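Side-chain contacts in probable glutamine-binding lipoprotein GlnH (GLNBP) (Mycobacterium tuberculosis, PDB 6H20), which probably serves as a lipid-anchored extracellular solute-binding protein that recognises aspartate and related amino acids such as glutamate and asparagine and helps control glutamate metabolism through protein kinase G: residues 55-60 / 72-77; 157-162 / 174-179. All coordinates share one frame; numbering follows the deposited sequence.

Contact 1 (55-60 / 72-77); sequences VGLDIG and GEITGF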
# COMPACT_ATOMS: atom_id res chain seq x y z
N VAL A 55 -11.70 -3.90 8.21
CA VAL A 55 -10.62 -3.32 7.41
C VAL A 55 -9.55 -4.38 7.20
O VAL A 55 -9.04 -4.94 8.17
CB VAL A 55 -10.02 -2.10 8.13
CG1 VAL A 55 -8.86 -1.51 7.33
CG2 VAL A 55 -11.08 -1.05 8.40
N GLY A 56 -9.17 -4.59 5.94
CA GLY A 56 -8.10 -5.52 5.62
C GLY A 56 -6.76 -4.79 5.58
O GLY A 56 -6.62 -3.77 4.90
N LEU A 57 -5.79 -5.33 6.31
CA LEU A 57 -4.43 -4.79 6.36
C LEU A 57 -3.57 -5.83 7.06
O LEU A 57 -4.00 -6.97 7.25
CB LEU A 57 -4.39 -3.41 7.02
CG LEU A 57 -5.17 -3.13 8.31
CD1 LEU A 57 -4.66 -3.97 9.49
CD2 LEU A 57 -5.10 -1.64 8.63
N ASP A 58 -2.35 -5.46 7.45
CA ASP A 58 -1.50 -6.42 8.16
C ASP A 58 -0.71 -5.69 9.23
O ASP A 58 -0.98 -4.53 9.55
CB ASP A 58 -0.60 -7.20 7.19
CG ASP A 58 0.58 -6.37 6.66
OD1 ASP A 58 0.74 -5.19 7.02
OD2 ASP A 58 1.37 -6.93 5.88
N ILE A 59 0.30 -6.37 9.78
CA ILE A 59 1.24 -5.71 10.67
C ILE A 59 2.68 -5.74 10.13
O ILE A 59 3.63 -5.57 10.87
CB ILE A 59 1.12 -6.20 12.12
CG1 ILE A 59 1.39 -7.70 12.23
CG2 ILE A 59 -0.27 -5.90 12.66
CD1 ILE A 59 1.39 -8.22 13.66
N GLY A 60 2.85 -5.91 8.82
CA GLY A 60 4.17 -6.00 8.22
C GLY A 60 4.74 -4.73 7.61
O GLY A 60 5.83 -4.78 7.03
N GLY A 72 0.98 -1.74 22.08
CA GLY A 72 0.39 -2.96 21.57
C GLY A 72 -0.71 -2.77 20.55
O GLY A 72 -1.30 -3.77 20.11
N GLU A 73 -1.02 -1.54 20.15
CA GLU A 73 -2.13 -1.27 19.24
C GLU A 73 -1.65 -1.31 17.79
O GLU A 73 -0.51 -0.97 17.49
CB GLU A 73 -2.73 0.11 19.54
CG GLU A 73 -3.28 0.25 20.95
CD GLU A 73 -3.90 1.61 21.23
OE1 GLU A 73 -4.18 2.36 20.27
OE2 GLU A 73 -4.11 1.93 22.42
N ILE A 74 -2.55 -1.74 16.90
CA ILE A 74 -2.29 -1.63 15.47
C ILE A 74 -2.41 -0.17 15.09
O ILE A 74 -3.39 0.50 15.46
CB ILE A 74 -3.29 -2.47 14.67
CG1 ILE A 74 -3.42 -3.86 15.27
CG2 ILE A 74 -2.94 -2.48 13.18
CD1 ILE A 74 -4.69 -3.96 16.12
N THR A 75 -1.42 0.34 14.36
CA THR A 75 -1.36 1.76 14.09
C THR A 75 -0.60 1.98 12.79
O THR A 75 -0.08 1.04 12.18
CB THR A 75 -0.76 2.52 15.28
OG1 THR A 75 -0.97 3.93 15.12
CG2 THR A 75 0.73 2.22 15.42
N GLY A 76 -0.55 3.24 12.37
CA GLY A 76 0.10 3.61 11.13
C GLY A 76 -0.79 4.50 10.28
O GLY A 76 -1.96 4.72 10.56
N PHE A 77 -0.19 4.99 9.18
CA PHE A 77 -0.90 5.88 8.26
C PHE A 77 -2.15 5.21 7.68
O PHE A 77 -3.21 5.84 7.61
CB PHE A 77 0.06 6.30 7.13
CG PHE A 77 -0.50 7.34 6.20
CD1 PHE A 77 -1.15 6.97 5.04
CD2 PHE A 77 -0.33 8.70 6.47
CE1 PHE A 77 -1.64 7.92 4.17
CE2 PHE A 77 -0.83 9.66 5.59
CZ PHE A 77 -1.49 9.25 4.44
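In the solute-binding protein family 3 fold, a strand of the first lobe runs toward the ligand cleft and is followed by a two-stranded antiparallel hairpin; the end of strand 53-57 meets the second arm of that hairpin, strand 74-75, where Leu57 and Ile59 touch Ile74. All the touching is done by methyl groups. CG2 of Ile74, the short branch at its CB, lies 4.3 Å from CD1 of Leu57 and 4.4 Å from CG2 of Ile59, so one methyl serves two residues, Leu57 and Ile59, that stand two apart in 55-60. The CB of Leu57 and that of Ile74 both point toward the opposite segment. In Ile59 a chi1 of 60° sets the longer CG1 arm between the backbone N and the carbonyl carbon, and CG2, anti to the carbonyl carbon, is the branch that meets Ile74. The contact is light, burying 97 Å² in all.

Between the two apolar residues, Asp58 turns its CB away. Its OD1 accepts from Gly60 N at 2.9 Å, an Asx turn in which the N-H arrives from above the carboxylate plane, while OD2 forms a salt bridge with Lys120 of the asparagine pocket. Tyr98 of strand 96-100 touches both Leu57 and Ile74, and Arg67 of strand 66-67 packs on Ile59 and Ile74; beyond Gly76, the N-cap, helix 77-90 begins.

Contact 2 (157-162 / 174-179); sequences SDLSGK and RRIREI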
# COMPACT_ATOMS: atom_id res chain seq x y z
N SER A 157 20.33 -0.90 -12.78
CA SER A 157 21.16 -1.91 -13.42
C SER A 157 22.07 -2.63 -12.43
O SER A 157 22.49 -3.76 -12.69
CB SER A 157 21.97 -1.29 -14.57
OG SER A 157 22.86 -0.30 -14.10
N ASP A 158 22.35 -2.01 -11.28
CA ASP A 158 23.14 -2.66 -10.24
C ASP A 158 22.43 -3.87 -9.63
O ASP A 158 23.08 -4.70 -8.98
CB ASP A 158 23.45 -1.66 -9.12
CG ASP A 158 24.40 -0.55 -9.57
OD1 ASP A 158 25.19 -0.78 -10.52
OD2 ASP A 158 24.35 0.54 -8.98
N LEU A 159 21.12 -3.97 -9.80
CA LEU A 159 20.36 -5.09 -9.26
C LEU A 159 20.56 -6.37 -10.05
O LEU A 159 20.32 -7.45 -9.51
CB LEU A 159 18.87 -4.73 -9.23
CG LEU A 159 18.55 -3.52 -8.35
CD1 LEU A 159 17.04 -3.30 -8.30
CD2 LEU A 159 19.13 -3.70 -6.95
N SER A 160 20.99 -6.27 -11.31
CA SER A 160 21.18 -7.46 -12.14
C SER A 160 22.17 -8.41 -11.48
O SER A 160 23.26 -8.01 -11.05
CB SER A 160 21.71 -7.05 -13.52
OG SER A 160 20.75 -6.28 -14.23
N GLY A 161 21.77 -9.68 -11.37
CA GLY A 161 22.59 -10.69 -10.74
C GLY A 161 22.67 -10.62 -9.23
O GLY A 161 23.30 -11.50 -8.63
N LYS A 162 22.07 -9.62 -8.59
CA LYS A 162 22.08 -9.50 -7.14
C LYS A 162 20.76 -10.01 -6.56
O LYS A 162 19.76 -10.14 -7.26
CB LYS A 162 22.32 -8.05 -6.72
CG LYS A 162 23.61 -7.45 -7.29
CD LYS A 162 24.81 -7.77 -6.42
CE LYS A 162 26.04 -6.95 -6.84
NZ LYS A 162 25.66 -5.58 -7.32
N ARG A 174 6.39 -7.29 -10.00
CA ARG A 174 6.21 -7.14 -11.44
C ARG A 174 7.27 -6.21 -12.04
O ARG A 174 7.79 -6.48 -13.13
CB ARG A 174 4.80 -6.64 -11.74
CG ARG A 174 4.53 -6.34 -13.20
CD ARG A 174 4.58 -7.59 -14.07
NE ARG A 174 4.31 -7.28 -15.48
CZ ARG A 174 5.17 -6.67 -16.29
NH1 ARG A 174 4.83 -6.43 -17.55
NH2 ARG A 174 6.37 -6.32 -15.85
N ARG A 175 7.63 -5.14 -11.32
CA ARG A 175 8.63 -4.21 -11.85
C ARG A 175 10.03 -4.81 -11.84
O ARG A 175 10.81 -4.60 -12.78
CB ARG A 175 8.58 -2.91 -11.04
CG ARG A 175 9.68 -1.90 -11.39
CD ARG A 175 9.57 -1.46 -12.85
NE ARG A 175 10.62 -0.52 -13.23
CZ ARG A 175 11.83 -0.86 -13.66
NH1 ARG A 175 12.17 -2.15 -13.76
NH2 ARG A 175 12.71 0.07 -14.00
N ILE A 176 10.38 -5.55 -10.79
CA ILE A 176 11.68 -6.22 -10.75
C ILE A 176 11.79 -7.27 -11.85
O ILE A 176 12.89 -7.56 -12.35
CB ILE A 176 11.92 -6.82 -9.35
CG1 ILE A 176 11.99 -5.69 -8.32
CG2 ILE A 176 13.18 -7.68 -9.32
CD1 ILE A 176 12.98 -4.63 -8.64
N ARG A 177 10.66 -7.87 -12.25
CA ARG A 177 10.68 -8.86 -13.33
C ARG A 177 10.99 -8.24 -14.69
O ARG A 177 11.18 -8.99 -15.66
CB ARG A 177 9.35 -9.62 -13.37
CG ARG A 177 9.17 -10.61 -12.23
CD ARG A 177 9.76 -11.98 -12.58
NE ARG A 177 8.93 -12.67 -13.57
CZ ARG A 177 9.28 -12.85 -14.84
NH1 ARG A 177 10.44 -12.40 -15.28
NH2 ARG A 177 8.45 -13.47 -15.67
N GLU A 178 11.03 -6.92 -14.80
CA GLU A 178 11.41 -6.25 -16.04
C GLU A 178 12.90 -6.08 -16.18
O GLU A 178 13.37 -5.80 -17.29
CB GLU A 178 10.74 -4.88 -16.15
CG GLU A 178 9.23 -4.96 -16.25
CD GLU A 178 8.57 -3.60 -16.17
OE1 GLU A 178 9.28 -2.57 -16.23
OE2 GLU A 178 7.33 -3.56 -16.05
N ILE A 179 13.67 -6.25 -15.10
CA ILE A 179 15.08 -5.89 -15.14
C ILE A 179 15.85 -6.91 -15.96
O ILE A 179 15.66 -8.13 -15.80
CB ILE A 179 15.63 -5.76 -13.71
CG1 ILE A 179 14.95 -4.59 -13.01
CG2 ILE A 179 17.13 -5.56 -13.73
CD1 ILE A 179 15.23 -4.54 -11.50
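Leu159 and Ile179 each direct their CB toward the other segment, and their side chains cross obliquely, meeting through terminal methyls: CD1 of Leu159 lies 3.9 Å from CD1 of Ile179. The same leucine methyl comes within 4.3 Å of CD1 of Ile176, whose CB does not aim at the other segment but whose outer end bends nearer. One branch of Leu159 thus touches both isoleucines. Ile179 divides its contacts: its CD1 goes to the leucine, whereas CG2, set anti to the backbone N by a chi1 of -66°, lies 3.7 Å from OG of Ser160. That approach is plain van der Waals packing, since the hydroxyl has its polar partner in the carbonyl O of Pro181.

Two turns bring these groups together. A type II turn from Leu159 to Lys162, with Gly161 at positive phi, leads into strand 163-167; a type I turn from Ile176 to Ile179 carries the chain from helix 171-176 toward strand 184-188. As strands 163-167 and 184-188 are parallel neighbours, the helix between them makes a beta-alpha-beta crossover, and the contact packs the approach to its first strand against the chain leaving its helix.

Nearby, Glu178 OE2 makes a 2.9 Å salt bridge with Arg174 NH2; Glu178 OE1 is a long 3.8 Å from Arg175 NH1 and well out of the guanidinium plane, so only the charges attract. Lys162 NZ reaches back to Asp158 O at 3.2 Å, in the carbonyl plane. Ile145 and Ala205 touch Leu159, while Ile185 and Pro183 touch Ile176.

Contact 1 closes before contact 2 opens, and the two lie on opposite sides of the chain's centre, with centres 30 Å and nearest atoms about 17 Å apart. Strand 53-57, which carries Leu57 of contact 1, and strand 163-167, which follows the first segment of contact 2, belong to the same branched mixed sheet. The bound asparagine is about 10 Å from the side chain of Leu57 and about 11 Å from that of Ile176, so both contacts lie near the pocket but outside it; neither touching set includes a pocket residue. This fits the two-lobed build of periplasmic-type binding proteins, in which both lobes contribute residues to a ligand cleft between them.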